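Local structure of homoserine kinase (Listeria monocytogenes, 3HUL) at residues P8-N13 / S88-V93; E112-A117 / A130-W135. The protein probably catalyses the ATP-dependent phosphorylation of L-homoserine to O-phospho-L-homoserine, a step of threonine biosynthesis, as a member of the GHMP kinase family. All blocks are in the same frame, centred on the assembly; numbering follows the deposited sequence.

Interaction 1 (P8-N13 / S88-V93); sequences PATTAN and SSSAAV. With SO4 (sulfate ion), chain C.
One water is gripped by P8 O, T10 OG1 and S90 OG, and so ties strand 3-12 to the first turn of helix 88-103. It donates a proton to P8 O at 2.9 Å and accepts one from T10 OG1 at 2.8 Å and another from S90 OG at 3.0 Å. The helix starts within the glycine- and serine-rich ATP-binding motif of GHMP kinases, predicted here to include S88 to A91. No hydrogen bond joins the two segments directly: T10 OG1 and S90 OG face each other at 3.8 Å, too far apart to bond, and the water lies beside both. T10 OG1 sits between its own backbone N and carbonyl carbon (chi1 50°), which turns the hydroxyl to the helix and lets it also bond to N126 ND2; with its proton given to the water, OG1 can accept from that amide. Next to S90, the A91 CB methyl lies 4.0 Å from P8 O, a loose van der Waals contact. At the helix start a sulfate, probably from the crystallisation liquor, is held by the backbone N-H groups of G85, G87 and S88, an anion site at a helix N-terminus consistent with where the family binds ATP phosphates. The bond from S88 N to sulfate O4 is 2.8 Å long and moderately bent, with an N-H...O angle of 147°, while S89 CB touches sulfate O3.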
loop_
_atom_site.group_PDB
_atom_site.type_symbol
_atom_site.label_atom_id
_atom_site.label_comp_id
_atom_site.label_asym_id
_atom_site.label_seq_id
_atom_site.Cartn_x
_atom_site.Cartn_y
_atom_site.Cartn_z
ATOM N N PRO A 8 22.303 -11.975 0.353
ATOM C CA PRO A 8 22.049 -11.675 1.748
ATOM C C PRO A 8 21.487 -12.836 2.601
ATOM O O PRO A 8 20.872 -13.780 2.078
ATOM C CB PRO A 8 21.022 -10.541 1.674
ATOM C CG PRO A 8 20.229 -10.821 0.459
ATOM C CD PRO A 8 21.202 -11.508 -0.516
ATOM N N ALA A 9 21.724 -12.736 3.912
ATOM C CA ALA A 9 21.090 -13.550 4.916
ATOM C C ALA A 9 19.592 -13.273 4.927
ATOM O O ALA A 9 19.143 -12.209 4.481
ATOM C CB ALA A 9 21.679 -13.226 6.266
ATOM N N THR A 10 18.827 -14.228 5.440
ATOM C CA THR A 10 17.366 -14.134 5.506
ATOM C C THR A 10 16.878 -14.827 6.752
ATOM O O THR A 10 17.468 -15.818 7.205
ATOM C CB THR A 10 16.676 -14.858 4.302
ATOM O OG1 THR A 10 17.225 -16.170 4.187
ATOM C CG2 THR A 10 16.889 -14.117 2.990
ATOM N N THR A 11 15.790 -14.313 7.313
ATOM C CA THR A 11 15.122 -14.978 8.423
ATOM C C THR A 11 13.749 -15.374 7.944
ATOM O O THR A 11 12.986 -14.535 7.463
ATOM C CB THR A 11 15.014 -14.096 9.694
ATOM O OG1 THR A 11 14.324 -14.829 10.708
ATOM C CG2 THR A 11 14.261 -12.787 9.445
ATOM N N ALA A 12 13.453 -16.661 8.057
ATOM C CA ALA A 12 12.243 -17.217 7.494
ATOM C C ALA A 12 11.293 -17.621 8.617
ATOM O O ALA A 12 11.650 -17.536 9.788
ATOM C CB ALA A 12 12.591 -18.409 6.615
ATOM N N ASN A 13 10.084 -18.042 8.249
ATOM C CA ASN A 13 9.129 -18.568 9.212
ATOM C C ASN A 13 8.765 -17.444 10.184
ATOM O O ASN A 13 8.662 -17.660 11.393
ATOM C CB ASN A 13 9.730 -19.810 9.927
ATOM C CG ASN A 13 8.730 -20.525 10.842
ATOM O OD1 ASN A 13 9.114 -21.157 11.841
ATOM N ND2 ASN A 13 7.449 -20.428 10.513
ATOM N N SER A 88 21.996 -19.193 5.877
ATOM C CA SER A 88 23.326 -19.472 5.354
ATOM C C SER A 88 23.235 -20.487 4.231
ATOM O O SER A 88 23.749 -20.291 3.118
ATOM C CB SER A 88 24.214 -20.055 6.471
ATOM O OG SER A 88 25.560 -20.138 6.029
ATOM N N SER A 89 22.575 -21.594 4.534
ATOM C CA SER A 89 22.365 -22.622 3.542
ATOM C C SER A 89 21.680 -22.044 2.296
ATOM O O SER A 89 22.077 -22.316 1.143
ATOM C CB SER A 89 21.544 -23.742 4.163
ATOM O OG SER A 89 21.015 -24.583 3.150
ATOM N N SER A 90 20.659 -21.229 2.512
ATOM C CA SER A 90 19.866 -20.759 1.378
ATOM C C SER A 90 20.643 -19.721 0.567
ATOM O O SER A 90 20.479 -19.637 -0.640
ATOM C CB SER A 90 18.504 -20.217 1.842
ATOM O OG SER A 90 18.427 -18.789 1.705
ATOM N N ALA A 91 21.491 -18.941 1.232
ATOM C CA ALA A 91 22.346 -17.987 0.520
ATOM C C ALA A 91 23.347 -18.699 -0.418
ATOM O O ALA A 91 23.615 -18.202 -1.546
ATOM C CB ALA A 91 23.083 -17.063 1.484
ATOM N N ALA A 92 23.851 -19.862 0.026
ATOM C CA ALA A 92 24.799 -20.646 -0.769
ATOM C C ALA A 92 24.122 -21.214 -2.013
ATOM O O ALA A 92 24.687 -21.143 -3.116
ATOM C CB ALA A 92 25.508 -21.759 0.097
ATOM N N VAL A 93 22.903 -21.728 -1.858
ATOM C CA VAL A 93 22.129 -22.232 -2.985
ATOM C C VAL A 93 21.859 -21.110 -4.017
ATOM O O VAL A 93 22.130 -21.259 -5.206
ATOM C CB VAL A 93 20.788 -22.853 -2.523
ATOM C CG1 VAL A 93 19.867 -23.084 -3.730
ATOM C CG2 VAL A 93 21.015 -24.169 -1.709
HETATM S S SO4 C . 20.358 -21.794 8.198
HETATM O O1 SO4 C . 19.111 -21.039 7.974
HETATM O O2 SO4 C . 20.242 -22.333 9.545
HETATM O O3 SO4 C . 20.517 -22.901 7.244
HETATM O O4 SO4 C . 21.506 -20.929 8.073
HETATM O O HOH W 1 19.645 -16.304 2.734
#

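Interaction 2 (E112-A117 / A130-W135); sequences EKVRIA and AVLGNW
V114 pushes its CG2 methyl against the side of V131, in the apolar seam between helix 110-121 and the last turn of the short helix 127-132 in the GHMP kinase N-terminal domain. V114 CG2 lies 3.8 Å from V131 CB and also meets both branches of that valine, CG1 at 4.0 Å and CG2 a little farther, so that one methyl covers the fork of its neighbour. V114 carries this methyl anti to its carbonyl carbon, with CG1 taking the place opposite the backbone N (chi1 171°), and the two valines cross obliquely. V114 CG2 also reaches L132, whose CG is 4.0 Å away and whose CD1 methyl lies just beyond. Y147 of strand 144-150 packs on both V114 and L132, closing this apolar group against the sheet. K113 adds the first carbon of its side chain: its CB approaches V131 CG1, while the extended chain carries NZ away to a salt bridge with E98 of helix 88-103. After L132 the chain leaves the helix at G133, whose positive phi of 85° turns it toward strand 135-141. At the helix end, L132 O accepts a hydrogen bond from R149 NE.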
loop_
_atom_site.group_PDB
_atom_site.type_symbol
_atom_site.label_atom_id
_atom_site.label_comp_id
_atom_site.label_asym_id
_atom_site.label_seq_id
_atom_site.Cartn_x
_atom_site.Cartn_y
_atom_site.Cartn_z
ATOM N N GLU A 112 12.417 -17.256 -12.091
ATOM C CA GLU A 112 12.930 -18.629 -12.330
ATOM C C GLU A 112 13.946 -18.998 -11.267
ATOM O O GLU A 112 13.950 -20.112 -10.780
ATOM C CB GLU A 112 13.555 -18.778 -13.735
ATOM C CG GLU A 112 12.527 -18.878 -14.884
ATOM C CD GLU A 112 13.203 -18.872 -16.273
ATOM O OE1 GLU A 112 13.503 -19.983 -16.785
ATOM O OE2 GLU A 112 13.461 -17.771 -16.828
ATOM N N LYS A 113 14.787 -18.040 -10.898
ATOM C CA LYS A 113 15.772 -18.249 -9.843
ATOM C C LYS A 113 15.128 -18.627 -8.511
ATOM O O LYS A 113 15.667 -19.471 -7.784
ATOM C CB LYS A 113 16.639 -17.018 -9.656
ATOM C CG LYS A 113 17.571 -16.714 -10.817
ATOM C CD LYS A 113 18.320 -15.393 -10.565
ATOM C CE LYS A 113 18.921 -14.860 -11.863
ATOM N NZ LYS A 113 19.643 -13.575 -11.620
ATOM N N VAL A 114 14.002 -17.973 -8.193
ATOM C CA VAL A 114 13.259 -18.262 -6.973
ATOM C C VAL A 114 12.686 -19.647 -7.120
ATOM O O VAL A 114 12.861 -20.481 -6.218
ATOM C CB VAL A 114 12.112 -17.226 -6.639
ATOM C CG1 VAL A 114 11.247 -17.728 -5.490
ATOM C CG2 VAL A 114 12.694 -15.860 -6.282
ATOM N N ARG A 115 12.007 -19.899 -8.249
ATOM C CA ARG A 115 11.415 -21.220 -8.453
ATOM C C ARG A 115 12.454 -22.305 -8.227
ATOM O O ARG A 115 12.170 -23.313 -7.565
ATOM C CB ARG A 115 10.771 -21.406 -9.841
ATOM C CG ARG A 115 10.229 -22.851 -9.984
ATOM C CD ARG A 115 10.150 -23.424 -11.397
ATOM N NE ARG A 115 11.332 -23.285 -12.258
ATOM C CZ ARG A 115 12.288 -24.205 -12.431
ATOM N NH1 ARG A 115 12.287 -25.355 -11.761
ATOM N NH2 ARG A 115 13.268 -23.963 -13.283
ATOM N N ILE A 116 13.657 -22.081 -8.758
ATOM C CA ILE A 116 14.714 -23.099 -8.762
ATOM C C ILE A 116 15.277 -23.297 -7.367
ATOM O O ILE A 116 15.489 -24.431 -6.923
ATOM C CB ILE A 116 15.860 -22.733 -9.750
ATOM C CG1 ILE A 116 15.378 -22.875 -11.211
ATOM C CG2 ILE A 116 17.122 -23.558 -9.468
ATOM C CD1 ILE A 116 16.259 -22.170 -12.241
ATOM N N ALA A 117 15.508 -22.188 -6.674
ATOM C CA ALA A 117 16.040 -22.248 -5.313
ATOM C C ALA A 117 15.053 -22.893 -4.341
ATOM O O ALA A 117 15.458 -23.620 -3.423
ATOM C CB ALA A 117 16.465 -20.847 -4.827
ATOM N N ALA A 130 16.087 -13.894 -0.413
ATOM C CA ALA A 130 17.502 -13.867 -0.805
ATOM C C ALA A 130 17.656 -13.376 -2.245
ATOM O O ALA A 130 18.568 -12.621 -2.556
ATOM C CB ALA A 130 18.176 -15.250 -0.613
ATOM N N VAL A 131 16.741 -13.777 -3.115
ATOM C CA VAL A 131 16.747 -13.280 -4.491
ATOM C C VAL A 131 16.118 -11.888 -4.633
ATOM O O VAL A 131 16.627 -11.061 -5.351
ATOM C CB VAL A 131 16.012 -14.251 -5.427
ATOM C CG1 VAL A 131 15.967 -13.690 -6.882
ATOM C CG2 VAL A 131 16.683 -15.604 -5.401
ATOM N N LEU A 132 15.012 -11.624 -3.944
ATOM C CA LEU A 132 14.164 -10.461 -4.280
ATOM C C LEU A 132 14.431 -9.280 -3.380
ATOM O O LEU A 132 14.177 -8.135 -3.746
ATOM C CB LEU A 132 12.711 -10.857 -4.191
ATOM C CG LEU A 132 12.410 -12.039 -5.122
ATOM C CD1 LEU A 132 10.989 -12.434 -4.914
ATOM C CD2 LEU A 132 12.702 -11.667 -6.609
ATOM N N GLY A 133 14.980 -9.573 -2.206
ATOM C CA GLY A 133 15.283 -8.551 -1.235
ATOM C C GLY A 133 14.040 -8.256 -0.408
ATOM O O GLY A 133 12.922 -8.615 -0.770
ATOM N N ASN A 134 14.271 -7.597 0.715
ATOM C CA ASN A 134 13.218 -7.131 1.582
ATOM C C ASN A 134 12.348 -8.255 2.155
ATOM O O ASN A 134 12.855 -9.304 2.541
ATOM C CB ASN A 134 12.392 -6.055 0.854
ATOM C CG ASN A 134 12.122 -4.878 1.730
ATOM O OD1 ASN A 134 11.657 -5.037 2.863
ATOM N ND2 ASN A 134 12.433 -3.687 1.235
ATOM N N TRP A 135 11.040 -8.036 2.184
ATOM C CA TRP A 135 10.096 -8.951 2.844
ATOM C C TRP A 135 9.272 -9.631 1.756
ATOM O O TRP A 135 8.688 -8.948 0.890
ATOM C CB TRP A 135 9.238 -8.191 3.873
ATOM C CG TRP A 135 8.047 -8.938 4.402
ATOM C CD1 TRP A 135 7.991 -10.250 4.777
ATOM C CD2 TRP A 135 6.735 -8.407 4.612
ATOM N NE1 TRP A 135 6.728 -10.569 5.198
ATOM C CE2 TRP A 135 5.932 -9.458 5.103
ATOM C CE3 TRP A 135 6.170 -7.133 4.466
ATOM C CZ2 TRP A 135 4.579 -9.282 5.452
ATOM C CZ3 TRP A 135 4.817 -6.956 4.780
ATOM C CH2 TRP A 135 4.034 -8.037 5.262
#

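Interaction 1 closes before interaction 2 opens along the chain, and their centres lie 10 Å apart. The strand and helix of interaction 1 meet about 3 Å from the centre of the chain, whereas interaction 2 lies about 11 Å from it. Helices 88-103 and 110-121 follow one another in sequence and pack together, V93 CG1 lying 4.2 Å from A117 CB. Helix 127-132 joins the two contacts: T10 CG2 and P8 CD pack on the backbone of A130, and S90 OG approaches its methyl. The predicted ATP-binding helix start thus lies next to strand 3-12 and helix 127-132, and the latter packs on helix 110-121.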